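Local coordinates for glucose-inhibited division protein A-related protein, probable oxidoreductase (Thermus thermophilus, PDB 2CUL) that binds flavin-adenine dinucleotide in a Rossmann-type fold and is probably an oxidoreductase related to the glucose-inhibited division protein GidA, at residues F13-E17 with Y213-S217; L36-P42 with V67-H71; S123-A127 with G139-S145; A182-W188 with A203-R209. All blocks are in the same frame, centred on the assembly; numbering follows the deposited sequence.

How the interactions relate
Interaction 1 joins the N-terminal ends of helices 13-24 and 213-230, and the loop it closes encloses interactions 2, 3 and 4, in series along the chain. Interactions 1, 3 and 4 touch FAD; their centres lie about 14 to 17 Å apart, yet all three donate hydrogen bonds to its diphosphate, and interaction 1 also reaches the flavin. Interaction 2 packs on interaction 1 through Phe13 and on interaction 3 through Arg140 and Glu143, about 13 and 14 Å away between centres. Interactions 2 and 4, about 23 Å apart between centres, lie on opposite sides of the chain's centre. Loops after strands 29-33, 116-119 and 201-203 of the mixed sheet thus supply contacts around FAD.

Interaction 1. Residues F13-E17 with Y213-S217; sequences FSGAE and YARMS. With FAD (flavin-adenine dinucleotide), chain B.
Two helix N-terminal ends meet at the FAD site of a Rossmann-type fold, where residues 13-17 continue a glycine-rich turn consistent with the GxGxxG pattern. The segment axes approach to 8.3 Å and cross at -36°, with Ser14 and Met216 in register, CA to CA 4.6 Å. Phe13 loses the most surface: its m rotamer, chi2 -91°, sets the ring in an offset stack on Tyr213, centroids 4.4 Å apart and planes at 27°, while Phe13 CB meets Met216 CB at 3.7 Å. Met216 (m, m) turns its sulfur away from the other segment, and its CG lies 3.4 Å from FAD O5'. Backbone amides hold the cofactor: Phe13 N to FAD O2A 3.2 Å and Ser14 N to FAD O1P 2.8 Å at the diphosphate, Tyr213 N to FAD O2 2.9 Å at the flavin. Ser14 CA also makes a 3.5 Å CA-H...O contact with Met216 O. Away from the cofactor, Ser217 (t) donates from OG to Glu17 OE1 at 2.7 Å.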
# COMPACT_ATOMS: atom_id res chain seq x y z
N PHE A 13 -3.77 2.94 -3.54
CA PHE A 13 -3.94 2.60 -4.94
C PHE A 13 -3.29 1.30 -5.39
O PHE A 13 -3.90 0.56 -6.17
CB PHE A 13 -3.49 3.77 -5.82
CG PHE A 13 -4.44 4.94 -5.77
CD1 PHE A 13 -5.48 5.04 -6.68
CD2 PHE A 13 -4.33 5.89 -4.76
CE1 PHE A 13 -6.41 6.08 -6.59
CE2 PHE A 13 -5.25 6.94 -4.66
CZ PHE A 13 -6.29 7.03 -5.57
N SER A 14 -2.09 0.99 -4.91
CA SER A 14 -1.45 -0.25 -5.33
C SER A 14 -1.91 -1.44 -4.49
O SER A 14 -2.22 -2.50 -5.03
CB SER A 14 0.08 -0.13 -5.25
OG SER A 14 0.53 0.11 -3.93
N GLY A 15 -1.98 -1.26 -3.17
CA GLY A 15 -2.39 -2.34 -2.29
C GLY A 15 -3.83 -2.78 -2.46
O GLY A 15 -4.12 -3.97 -2.48
N ALA A 16 -4.74 -1.82 -2.59
CA ALA A 16 -6.15 -2.15 -2.77
C ALA A 16 -6.39 -2.79 -4.13
O ALA A 16 -7.22 -3.70 -4.26
CB ALA A 16 -7.00 -0.89 -2.62
N GLU A 17 -5.67 -2.34 -5.15
CA GLU A 17 -5.83 -2.93 -6.48
C GLU A 17 -5.37 -4.39 -6.43
O GLU A 17 -6.01 -5.26 -7.01
CB GLU A 17 -5.02 -2.16 -7.53
CG GLU A 17 -5.42 -2.50 -8.96
CD GLU A 17 -6.79 -1.96 -9.32
OE1 GLU A 17 -6.96 -0.72 -9.32
OE2 GLU A 17 -7.70 -2.77 -9.59
N TYR A 213 -1.47 7.41 -10.28
CA TYR A 213 -2.54 6.50 -9.90
C TYR A 213 -2.65 5.28 -10.80
O TYR A 213 -2.71 4.15 -10.32
CB TYR A 213 -3.90 7.21 -9.88
CG TYR A 213 -4.00 8.40 -8.94
CD1 TYR A 213 -3.50 8.34 -7.64
CD2 TYR A 213 -4.60 9.58 -9.36
CE1 TYR A 213 -3.62 9.43 -6.77
CE2 TYR A 213 -4.72 10.68 -8.51
CZ TYR A 213 -4.23 10.60 -7.23
OH TYR A 213 -4.33 11.71 -6.41
N ALA A 214 -2.69 5.50 -12.11
CA ALA A 214 -2.81 4.39 -13.06
C ALA A 214 -1.65 3.41 -12.95
O ALA A 214 -1.84 2.20 -13.06
CB ALA A 214 -2.93 4.92 -14.48
N ARG A 215 -0.45 3.94 -12.74
CA ARG A 215 0.74 3.11 -12.61
C ARG A 215 0.63 2.26 -11.35
O ARG A 215 0.97 1.07 -11.35
CB ARG A 215 1.99 3.99 -12.54
CG ARG A 215 3.30 3.22 -12.51
CD ARG A 215 3.68 2.72 -13.89
NE ARG A 215 4.97 2.04 -13.88
CZ ARG A 215 5.67 1.74 -14.97
NH1 ARG A 215 5.21 2.05 -16.17
NH2 ARG A 215 6.84 1.12 -14.86
N MET A 216 0.16 2.87 -10.27
CA MET A 216 -0.01 2.16 -9.00
C MET A 216 -0.99 1.02 -9.21
O MET A 216 -0.77 -0.10 -8.76
CB MET A 216 -0.55 3.11 -7.93
CG MET A 216 0.39 4.25 -7.57
SD MET A 216 1.97 3.70 -6.88
CE MET A 216 3.05 3.93 -8.30
N SER A 217 -2.08 1.33 -9.91
CA SER A 217 -3.11 0.34 -10.20
C SER A 217 -2.58 -0.79 -11.08
O SER A 217 -2.81 -1.97 -10.80
CB SER A 217 -4.31 1.02 -10.88
OG SER A 217 -5.27 0.06 -11.28
PA FAD B . -1.03 5.10 -0.97
O1A FAD B . -0.52 6.29 -0.28
O2A FAD B . -2.16 5.23 -1.92
O5B FAD B . -1.46 4.01 0.12
C5B FAD B . -0.57 3.67 1.18
C4B FAD B . -1.45 3.10 2.29
O4B FAD B . -0.58 2.44 3.21
C3B FAD B . -2.22 4.16 3.10
O3B FAD B . -3.59 3.83 3.23
C2B FAD B . -1.48 4.18 4.41
O2B FAD B . -2.21 4.66 5.52
C1B FAD B . -1.03 2.73 4.52
N9A FAD B . 0.09 2.50 5.44
C8A FAD B . 1.35 3.06 5.37
N7A FAD B . 2.14 2.64 6.35
C5A FAD B . 1.35 1.77 7.08
C6A FAD B . 1.62 1.01 8.24
N6A FAD B . 2.78 1.00 8.87
N1A FAD B . 0.59 0.22 8.73
C2A FAD B . -0.63 0.21 8.10
N3A FAD B . -0.95 0.92 6.99
C4A FAD B . 0.08 1.68 6.52
N1 FAD B . -0.30 10.54 -8.39
C2 FAD B . -1.32 10.99 -9.20
O2 FAD B . -1.72 10.32 -10.12
N3 FAD B . -1.88 12.25 -8.93
C4 FAD B . -1.48 13.08 -7.91
O4 FAD B . -2.03 14.19 -7.73
C4X FAD B . -0.43 12.62 -7.08
N5 FAD B . 0.03 13.41 -6.04
C5X FAD B . 1.06 12.97 -5.22
C6 FAD B . 1.50 13.78 -4.18
C7 FAD B . 2.54 13.38 -3.31
C7M FAD B . 2.97 14.31 -2.20
C8 FAD B . 3.15 12.09 -3.53
C8M FAD B . 4.26 11.59 -2.64
C9 FAD B . 2.71 11.26 -4.59
C9A FAD B . 1.66 11.67 -5.45
N10 FAD B . 1.18 10.86 -6.54
C10 FAD B . 0.14 11.34 -7.35
C1' FAD B . 1.78 9.50 -6.85
C2' FAD B . 0.98 8.23 -6.50
O2' FAD B . -0.04 8.05 -7.44
C3' FAD B . 0.38 8.28 -5.08
O3' FAD B . 1.39 8.45 -4.09
C4' FAD B . -0.39 6.99 -4.71
O4' FAD B . -1.18 7.19 -3.54
C5' FAD B . 0.63 5.85 -4.49
O5' FAD B . -0.07 4.64 -4.19
P FAD B . 0.40 3.64 -3.05
O1P FAD B . -0.56 2.52 -3.12
O2P FAD B . 1.85 3.29 -3.20
O3P FAD B . 0.24 4.44 -1.70

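Interaction 2. Residues L36-P42 with V67-H71; sequences LDAVMMP and VWAFH
At the apolar centre, the loop after strand 29-33 of the Rossmann-type sheet lays Met40, Met41 and Pro42 against the first turn of helix 67-79 (near -62/-40). Pro42, C-gamma exo, points toward the helix, CG 3.4 Å from Phe70 CD2 and CD 3.9 Å from Val67 CB. Met41 (t, p, p) carries CE to 3.5 Å from Trp68 CE3 and 3.7 Å from His71 CB; Met40 (m, m, m) sets CE 4.1 Å from Phe70 CE2 and packs on Phe13. The closest CA pairs are Met41-His71 at 4.7 Å and Pro42-Val67 at 5.8 Å. Residues 36-38 form a 3-10 segment that runs into a type II turn from Ala38 to Met41, Val39 at -53/124, Met40 at 54/34 and Met41 N to Ala38 O 3.1 Å. Phe70 (t) presents its ring edge to Met40 O, CD2 to O 3.4 Å. At the polar edge, His71, the most covered residue, has off-rotamer chi1 141° and chi2 -103°. Asp37 O lies over its ring face; ND1 bonds weakly to Trp68 O at 3.3 Å. Helix 67-79 is thus tied to the loop flanking FAD, where His71 NE2 donates to Leu36 O at 3.3 Å, angle 162°.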
# COMPACT_ATOMS: atom_id res chain seq x y z
N LEU A 36 -8.95 3.34 8.19
CA LEU A 36 -10.00 2.98 7.23
C LEU A 36 -10.55 4.23 6.56
O LEU A 36 -11.04 4.17 5.43
CB LEU A 36 -11.13 2.22 7.93
CG LEU A 36 -10.76 0.81 8.39
CD1 LEU A 36 -11.94 0.21 9.13
CD2 LEU A 36 -10.39 -0.07 7.20
N ASP A 37 -10.45 5.37 7.25
CA ASP A 37 -10.94 6.63 6.69
C ASP A 37 -10.03 7.20 5.61
O ASP A 37 -10.30 8.27 5.06
CB ASP A 37 -11.12 7.68 7.80
CG ASP A 37 -12.00 7.20 8.93
OD1 ASP A 37 -13.08 6.63 8.64
OD2 ASP A 37 -11.63 7.39 10.10
N ALA A 38 -8.94 6.49 5.31
CA ALA A 38 -8.00 6.96 4.29
C ALA A 38 -7.84 5.96 3.14
O ALA A 38 -7.01 6.15 2.26
CB ALA A 38 -6.64 7.25 4.92
N VAL A 39 -8.63 4.88 3.17
CA VAL A 39 -8.57 3.87 2.12
C VAL A 39 -8.72 4.50 0.73
O VAL A 39 -9.69 5.19 0.46
CB VAL A 39 -9.69 2.81 2.30
CG1 VAL A 39 -9.76 1.90 1.08
CG2 VAL A 39 -9.43 2.00 3.55
N MET A 40 -7.74 4.26 -0.14
CA MET A 40 -7.79 4.79 -1.50
C MET A 40 -8.01 6.30 -1.58
O MET A 40 -8.66 6.79 -2.51
CB MET A 40 -8.90 4.09 -2.28
CG MET A 40 -8.61 2.65 -2.63
SD MET A 40 -7.43 2.53 -3.98
CE MET A 40 -8.50 2.88 -5.40
N MET A 41 -7.45 7.04 -0.63
CA MET A 41 -7.58 8.49 -0.62
C MET A 41 -6.64 9.10 -1.66
O MET A 41 -5.44 8.82 -1.66
CB MET A 41 -7.23 9.05 0.76
CG MET A 41 -7.45 10.56 0.89
SD MET A 41 -9.19 11.02 0.75
CE MET A 41 -9.79 10.46 2.38
N PRO A 42 -7.16 9.94 -2.56
CA PRO A 42 -6.30 10.56 -3.57
C PRO A 42 -5.65 11.83 -3.03
O PRO A 42 -5.96 12.30 -1.93
CB PRO A 42 -7.27 10.92 -4.70
CG PRO A 42 -8.56 10.19 -4.37
CD PRO A 42 -8.58 10.17 -2.87
N VAL A 67 -12.37 14.32 -3.66
CA VAL A 67 -11.46 13.23 -3.34
C VAL A 67 -11.93 12.36 -2.18
O VAL A 67 -11.70 11.15 -2.19
CB VAL A 67 -10.03 13.75 -3.07
CG1 VAL A 67 -9.48 14.40 -4.33
CG2 VAL A 67 -10.03 14.74 -1.91
N TRP A 68 -12.59 12.94 -1.18
CA TRP A 68 -13.06 12.12 -0.06
C TRP A 68 -14.13 11.15 -0.55
O TRP A 68 -14.18 10.01 -0.10
CB TRP A 68 -13.64 12.98 1.07
CG TRP A 68 -14.14 12.14 2.25
CD1 TRP A 68 -15.31 11.43 2.32
CD2 TRP A 68 -13.45 11.90 3.48
NE1 TRP A 68 -15.39 10.76 3.52
CE2 TRP A 68 -14.26 11.03 4.25
CE3 TRP A 68 -12.22 12.33 4.00
CZ2 TRP A 68 -13.88 10.59 5.52
CZ3 TRP A 68 -11.85 11.89 5.27
CH2 TRP A 68 -12.68 11.03 6.01
N ALA A 69 -14.97 11.60 -1.47
CA ALA A 69 -16.03 10.75 -2.01
C ALA A 69 -15.42 9.60 -2.80
O ALA A 69 -15.94 8.48 -2.79
CB ALA A 69 -16.96 11.57 -2.91
N PHE A 70 -14.31 9.86 -3.49
CA PHE A 70 -13.63 8.82 -4.25
C PHE A 70 -13.18 7.76 -3.24
O PHE A 70 -13.36 6.56 -3.45
CB PHE A 70 -12.41 9.38 -4.99
CG PHE A 70 -11.66 8.35 -5.79
CD1 PHE A 70 -11.97 8.10 -7.12
CD2 PHE A 70 -10.64 7.61 -5.19
CE1 PHE A 70 -11.29 7.13 -7.85
CE2 PHE A 70 -9.94 6.64 -5.92
CZ PHE A 70 -10.27 6.40 -7.24
N HIS A 71 -12.59 8.22 -2.14
CA HIS A 71 -12.14 7.32 -1.09
C HIS A 71 -13.30 6.46 -0.60
O HIS A 71 -13.17 5.24 -0.46
CB HIS A 71 -11.56 8.12 0.09
CG HIS A 71 -11.91 7.55 1.43
ND1 HIS A 71 -12.88 8.09 2.24
CD2 HIS A 71 -11.45 6.45 2.08
CE1 HIS A 71 -13.00 7.36 3.33
NE2 HIS A 71 -12.14 6.36 3.26

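Interaction 3. Residues S123-A127 with G139-S145. With FAD (flavin-adenine dinucleotide), chain B.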
# COMPACT_ATOMS: atom_id res chain seq x y z
N SER A 123 3.90 6.55 0.40
CA SER A 123 4.82 7.59 0.85
C SER A 123 4.86 7.74 2.37
O SER A 123 5.18 8.81 2.88
CB SER A 123 4.41 8.93 0.23
OG SER A 123 3.03 9.19 0.44
N PHE A 124 4.55 6.66 3.09
CA PHE A 124 4.51 6.73 4.54
C PHE A 124 5.74 6.27 5.32
O PHE A 124 5.70 6.18 6.55
CB PHE A 124 3.27 5.97 5.04
CG PHE A 124 1.98 6.67 4.73
CD1 PHE A 124 1.33 7.42 5.71
CD2 PHE A 124 1.43 6.63 3.45
CE1 PHE A 124 0.15 8.11 5.42
CE2 PHE A 124 0.26 7.32 3.15
CZ PHE A 124 -0.38 8.06 4.14
N LEU A 125 6.84 5.98 4.63
CA LEU A 125 8.07 5.58 5.31
C LEU A 125 8.96 6.82 5.41
O LEU A 125 9.36 7.37 4.39
CB LEU A 125 8.80 4.49 4.52
CG LEU A 125 8.13 3.12 4.38
CD1 LEU A 125 9.00 2.24 3.50
CD2 LEU A 125 7.93 2.48 5.74
N GLY A 126 9.25 7.26 6.63
CA GLY A 126 10.10 8.42 6.83
C GLY A 126 9.51 9.67 6.20
O GLY A 126 10.23 10.56 5.74
N ALA A 127 8.18 9.76 6.21
CA ALA A 127 7.47 10.88 5.60
C ALA A 127 7.64 12.22 6.31
O ALA A 127 7.58 12.30 7.54
CB ALA A 127 5.99 10.54 5.49
N GLY A 139 2.27 11.06 5.46
CA GLY A 139 2.49 10.63 4.08
C GLY A 139 1.59 11.33 3.09
O GLY A 139 1.82 11.27 1.88
N ARG A 140 0.56 12.00 3.60
CA ARG A 140 -0.41 12.73 2.78
C ARG A 140 -1.13 13.67 3.74
O ARG A 140 -1.14 13.44 4.94
CB ARG A 140 -1.39 11.74 2.12
CG ARG A 140 -2.48 12.37 1.26
CD ARG A 140 -3.06 11.34 0.27
NE ARG A 140 -3.35 10.09 0.96
CZ ARG A 140 -2.91 8.89 0.58
NH1 ARG A 140 -2.16 8.77 -0.51
NH2 ARG A 140 -3.18 7.83 1.32
N LEU A 141 -1.71 14.75 3.22
CA LEU A 141 -2.39 15.72 4.07
C LEU A 141 -3.32 15.07 5.09
O LEU A 141 -4.19 14.26 4.75
CB LEU A 141 -3.17 16.72 3.21
CG LEU A 141 -3.78 17.90 3.96
CD1 LEU A 141 -2.69 18.63 4.74
CD2 LEU A 141 -4.45 18.85 2.97
N SER A 142 -3.13 15.43 6.36
CA SER A 142 -3.95 14.93 7.46
C SER A 142 -3.85 13.43 7.74
O SER A 142 -4.65 12.88 8.49
CB SER A 142 -5.41 15.30 7.23
OG SER A 142 -5.57 16.71 7.17
N GLU A 143 -2.87 12.77 7.13
CA GLU A 143 -2.67 11.34 7.33
C GLU A 143 -1.31 11.07 7.95
O GLU A 143 -0.29 11.01 7.25
CB GLU A 143 -2.80 10.60 5.99
CG GLU A 143 -4.21 10.66 5.41
CD GLU A 143 -4.32 9.97 4.07
OE1 GLU A 143 -3.81 8.83 3.95
OE2 GLU A 143 -4.92 10.55 3.14
N ALA A 144 -1.30 10.91 9.26
CA ALA A 144 -0.06 10.68 10.00
C ALA A 144 0.68 9.41 9.60
O ALA A 144 0.09 8.45 9.09
CB ALA A 144 -0.36 10.65 11.50
N SER A 145 1.98 9.42 9.84
CA SER A 145 2.86 8.30 9.55
C SER A 145 3.54 7.85 10.84
O SER A 145 4.18 8.65 11.52
CB SER A 145 3.93 8.72 8.53
OG SER A 145 5.00 7.78 8.50
PA FAD B . -1.03 5.10 -0.97
O1A FAD B . -0.52 6.29 -0.28
O2A FAD B . -2.16 5.23 -1.92
O5B FAD B . -1.46 4.01 0.12
C5B FAD B . -0.57 3.67 1.18
C4B FAD B . -1.45 3.10 2.29
O4B FAD B . -0.58 2.44 3.21
C3B FAD B . -2.22 4.16 3.10
O3B FAD B . -3.59 3.83 3.23
C2B FAD B . -1.48 4.18 4.41
O2B FAD B . -2.21 4.66 5.52
C1B FAD B . -1.03 2.73 4.52
N9A FAD B . 0.09 2.50 5.44
C8A FAD B . 1.35 3.06 5.37
N7A FAD B . 2.14 2.64 6.35
C5A FAD B . 1.35 1.77 7.08
C6A FAD B . 1.62 1.01 8.24
N6A FAD B . 2.78 1.00 8.87
N1A FAD B . 0.59 0.22 8.73
C2A FAD B . -0.63 0.21 8.10
N3A FAD B . -0.95 0.92 6.99
C4A FAD B . 0.08 1.68 6.52
N1 FAD B . -0.30 10.54 -8.39
C2 FAD B . -1.32 10.99 -9.20
O2 FAD B . -1.72 10.32 -10.12
N3 FAD B . -1.88 12.25 -8.93
C4 FAD B . -1.48 13.08 -7.91
O4 FAD B . -2.03 14.19 -7.73
C4X FAD B . -0.43 12.62 -7.08
N5 FAD B . 0.03 13.41 -6.04
C5X FAD B . 1.06 12.97 -5.22
C6 FAD B . 1.50 13.78 -4.18
C7 FAD B . 2.54 13.38 -3.31
C7M FAD B . 2.97 14.31 -2.20
C8 FAD B . 3.15 12.09 -3.53
C8M FAD B . 4.26 11.59 -2.64
C9 FAD B . 2.71 11.26 -4.59
C9A FAD B . 1.66 11.67 -5.45
N10 FAD B . 1.18 10.86 -6.54
C10 FAD B . 0.14 11.34 -7.35
C1' FAD B . 1.78 9.50 -6.85
C2' FAD B . 0.98 8.23 -6.50
O2' FAD B . -0.04 8.05 -7.44
C3' FAD B . 0.38 8.28 -5.08
O3' FAD B . 1.39 8.45 -4.09
C4' FAD B . -0.39 6.99 -4.71
O4' FAD B . -1.18 7.19 -3.54
C5' FAD B . 0.63 5.85 -4.49
O5' FAD B . -0.07 4.64 -4.19
P FAD B . 0.40 3.64 -3.05
O1P FAD B . -0.56 2.52 -3.12
O2P FAD B . 1.85 3.29 -3.20
O3P FAD B . 0.24 4.44 -1.70
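Gly139 lies with its CA squarely on the face of the Phe124 ring, a CH-pi contact 3.7 Å from the centroid and only 11° off the ring normal. FAD C2B covers the opposite face, sandwiching the ring between backbone and cofactor of this Rossmann-type protein. A CB on Gly139 would fall 2.6 Å from Phe124 CG, so a side chain would collide with the ring. Two serine hydroxyls pin the connection after strand 116-119: Ser123 OG donates to Gly139 O at 2.8 Å and Ser145 OG to Phe124 O at 2.6 Å. Between these bonds a type II turn runs from Arg140 to Glu143, Glu143 N to Arg140 O 2.9 Å. Arg140 and Glu143 form a two-pronged salt bridge, NE to OE2 2.7 Å and NH2 to OE1 2.9 Å, which holds the guanidinium face toward the edge of the Phe124 ring, Arg140 NH2 to Phe124 CE2 3.9 Å. At the cofactor's diphosphate, Arg140 NH1 donates to FAD O1A at 3.0 Å.

Interaction 4. Residues A182-W188 with A203-R209. With FAD (flavin-adenine dinucleotide), chain B.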
# COMPACT_ATOMS: atom_id res chain seq x y z
N ALA A 182 11.76 5.22 -0.26
CA ALA A 182 11.32 4.08 -1.03
C ALA A 182 12.43 3.04 -0.94
O ALA A 182 13.60 3.39 -0.78
CB ALA A 182 11.11 4.47 -2.49
N PHE A 183 12.07 1.76 -1.00
CA PHE A 183 13.06 0.70 -0.95
C PHE A 183 14.04 0.91 -2.10
O PHE A 183 13.65 1.23 -3.22
CB PHE A 183 12.40 -0.67 -1.12
CG PHE A 183 11.69 -1.15 0.10
CD1 PHE A 183 12.40 -1.68 1.17
CD2 PHE A 183 10.29 -1.10 0.18
CE1 PHE A 183 11.75 -2.14 2.31
CE2 PHE A 183 9.63 -1.56 1.31
CZ PHE A 183 10.36 -2.09 2.38
N HIS A 184 15.33 0.74 -1.81
CA HIS A 184 16.35 0.89 -2.84
C HIS A 184 16.05 -0.14 -3.92
O HIS A 184 15.66 -1.27 -3.63
CB HIS A 184 17.73 0.64 -2.22
CG HIS A 184 18.87 0.94 -3.14
ND1 HIS A 184 19.19 0.13 -4.21
CD2 HIS A 184 19.75 1.96 -3.16
CE1 HIS A 184 20.23 0.65 -4.85
NE2 HIS A 184 20.59 1.76 -4.23
N PRO A 185 16.23 0.23 -5.20
CA PRO A 185 15.96 -0.70 -6.30
C PRO A 185 16.60 -2.08 -6.19
O PRO A 185 16.02 -3.08 -6.61
CB PRO A 185 16.44 0.07 -7.52
CG PRO A 185 16.11 1.48 -7.16
CD PRO A 185 16.58 1.56 -5.72
N GLU A 186 17.81 -2.15 -5.62
CA GLU A 186 18.51 -3.43 -5.49
C GLU A 186 17.80 -4.40 -4.54
O GLU A 186 18.05 -5.60 -4.58
CB GLU A 186 19.95 -3.18 -5.01
CG GLU A 186 20.77 -4.44 -4.72
CD GLU A 186 20.85 -5.40 -5.89
OE1 GLU A 186 21.07 -4.94 -7.03
OE2 GLU A 186 20.72 -6.62 -5.67
N GLU A 187 16.92 -3.87 -3.70
CA GLU A 187 16.18 -4.71 -2.75
C GLU A 187 15.01 -5.42 -3.42
O GLU A 187 14.54 -6.45 -2.95
CB GLU A 187 15.60 -3.86 -1.62
CG GLU A 187 16.60 -3.07 -0.81
CD GLU A 187 17.23 -3.90 0.29
OE1 GLU A 187 17.00 -5.13 0.33
OE2 GLU A 187 17.96 -3.31 1.10
N TRP A 188 14.55 -4.85 -4.52
CA TRP A 188 13.37 -5.33 -5.21
C TRP A 188 13.56 -6.03 -6.55
O TRP A 188 14.32 -5.57 -7.40
CB TRP A 188 12.45 -4.12 -5.37
CG TRP A 188 11.05 -4.38 -5.81
CD1 TRP A 188 10.08 -5.04 -5.12
CD2 TRP A 188 10.44 -3.89 -7.00
NE1 TRP A 188 8.89 -4.97 -5.80
CE2 TRP A 188 9.08 -4.27 -6.96
CE3 TRP A 188 10.90 -3.15 -8.10
CZ2 TRP A 188 8.17 -3.94 -7.98
CZ3 TRP A 188 10.00 -2.82 -9.12
CH2 TRP A 188 8.65 -3.22 -9.04
N ALA A 203 6.69 -6.26 -2.30
CA ALA A 203 6.44 -4.83 -2.17
C ALA A 203 5.89 -4.32 -3.50
O ALA A 203 6.26 -4.83 -4.56
CB ALA A 203 7.72 -4.09 -1.81
N VAL A 204 5.01 -3.33 -3.44
CA VAL A 204 4.40 -2.79 -4.64
C VAL A 204 4.02 -1.32 -4.45
O VAL A 204 3.83 -0.87 -3.33
CB VAL A 204 3.13 -3.61 -5.01
CG1 VAL A 204 2.05 -3.42 -3.96
CG2 VAL A 204 2.62 -3.21 -6.38
N GLY A 205 3.93 -0.59 -5.56
CA GLY A 205 3.54 0.81 -5.48
C GLY A 205 4.66 1.79 -5.23
O GLY A 205 5.84 1.49 -5.46
N LEU A 206 4.29 2.96 -4.75
CA LEU A 206 5.23 4.04 -4.50
C LEU A 206 6.36 3.69 -3.53
O LEU A 206 7.45 4.28 -3.63
CB LEU A 206 4.49 5.28 -3.99
CG LEU A 206 5.16 6.60 -4.37
CD1 LEU A 206 4.95 6.85 -5.86
CD2 LEU A 206 4.59 7.75 -3.55
N CYS A 207 6.14 2.76 -2.61
CA CYS A 207 7.21 2.43 -1.67
C CYS A 207 8.37 1.71 -2.36
O CYS A 207 9.41 1.50 -1.74
CB CYS A 207 6.68 1.63 -0.46
SG CYS A 207 6.28 -0.12 -0.70
N VAL A 208 8.21 1.36 -3.63
CA VAL A 208 9.30 0.71 -4.38
C VAL A 208 9.62 1.39 -5.71
O VAL A 208 10.76 1.33 -6.18
CB VAL A 208 9.03 -0.80 -4.65
CG1 VAL A 208 9.18 -1.58 -3.37
CG2 VAL A 208 7.66 -1.00 -5.25
N ARG A 209 8.63 2.02 -6.33
CA ARG A 209 8.87 2.70 -7.60
C ARG A 209 7.88 3.84 -7.82
O ARG A 209 6.71 3.74 -7.47
CB ARG A 209 8.77 1.71 -8.77
CG ARG A 209 9.05 2.33 -10.12
CD ARG A 209 9.39 1.28 -11.16
NE ARG A 209 8.34 0.28 -11.32
CZ ARG A 209 8.43 -0.78 -12.12
NH1 ARG A 209 9.53 -0.98 -12.83
NH2 ARG A 209 7.43 -1.64 -12.20
PA FAD B . -1.03 5.10 -0.97
O1A FAD B . -0.52 6.29 -0.28
O2A FAD B . -2.16 5.23 -1.92
O5B FAD B . -1.46 4.01 0.12
C5B FAD B . -0.57 3.67 1.18
C4B FAD B . -1.45 3.10 2.29
O4B FAD B . -0.58 2.44 3.21
C3B FAD B . -2.22 4.16 3.10
O3B FAD B . -3.59 3.83 3.23
C2B FAD B . -1.48 4.18 4.41
O2B FAD B . -2.21 4.66 5.52
C1B FAD B . -1.03 2.73 4.52
N9A FAD B . 0.09 2.50 5.44
C8A FAD B . 1.35 3.06 5.37
N7A FAD B . 2.14 2.64 6.35
C5A FAD B . 1.35 1.77 7.08
C6A FAD B . 1.62 1.01 8.24
N6A FAD B . 2.78 1.00 8.87
N1A FAD B . 0.59 0.22 8.73
C2A FAD B . -0.63 0.21 8.10
N3A FAD B . -0.95 0.92 6.99
C4A FAD B . 0.08 1.68 6.52
N1 FAD B . -0.30 10.54 -8.39
C2 FAD B . -1.32 10.99 -9.20
O2 FAD B . -1.72 10.32 -10.12
N3 FAD B . -1.88 12.25 -8.93
C4 FAD B . -1.48 13.08 -7.91
O4 FAD B . -2.03 14.19 -7.73
C4X FAD B . -0.43 12.62 -7.08
N5 FAD B . 0.03 13.41 -6.04
C5X FAD B . 1.06 12.97 -5.22
C6 FAD B . 1.50 13.78 -4.18
C7 FAD B . 2.54 13.38 -3.31
C7M FAD B . 2.97 14.31 -2.20
C8 FAD B . 3.15 12.09 -3.53
C8M FAD B . 4.26 11.59 -2.64
C9 FAD B . 2.71 11.26 -4.59
C9A FAD B . 1.66 11.67 -5.45
N10 FAD B . 1.18 10.86 -6.54
C10 FAD B . 0.14 11.34 -7.35
C1' FAD B . 1.78 9.50 -6.85
C2' FAD B . 0.98 8.23 -6.50
O2' FAD B . -0.04 8.05 -7.44
C3' FAD B . 0.38 8.28 -5.08
O3' FAD B . 1.39 8.45 -4.09
C4' FAD B . -0.39 6.99 -4.71
O4' FAD B . -1.18 7.19 -3.54
C5' FAD B . 0.63 5.85 -4.49
O5' FAD B . -0.07 4.64 -4.19
P FAD B . 0.40 3.64 -3.05
O1P FAD B . -0.56 2.52 -3.12
O2P FAD B . 1.85 3.29 -3.20
O3P FAD B . 0.24 4.44 -1.70
O HOH W 1 12.79 2.93 -5.28
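Strand 201-203, at the edge of the Rossmann-type sheet, and the loop after it are tied to residues 182-188 by two direct hydrogen bonds and a water. At the end of strand 176-183, Phe183 N donates to Cys207 O at 2.8 Å, while the water donates to Phe183 O (2.8 Å) and Val208 O (2.7 Å), satisfying both backbone polar groups of Phe183. Beyond that strand, Trp188 NE1 donates to Ala203 O at 2.9 Å, with the indole lying flat on Val208, whose CB sits 4.1 Å from the five-membered ring centroid. Within the loop, Gly205 O accepts from Val208 N and Arg209 N at 3.0 Å. Arg209 turns its guanidinium face to the edge of the Trp188 indole, NH2 to CH2 3.7 Å, and its charge is met by Glu219 and Glu190. Gly205 has phi/psi 87/-160, and any CB would strike FAD O2P. That conformation leaves the next amide directed at the cofactor's phosphate, Leu206 N donating to FAD O2P at 2.9 Å.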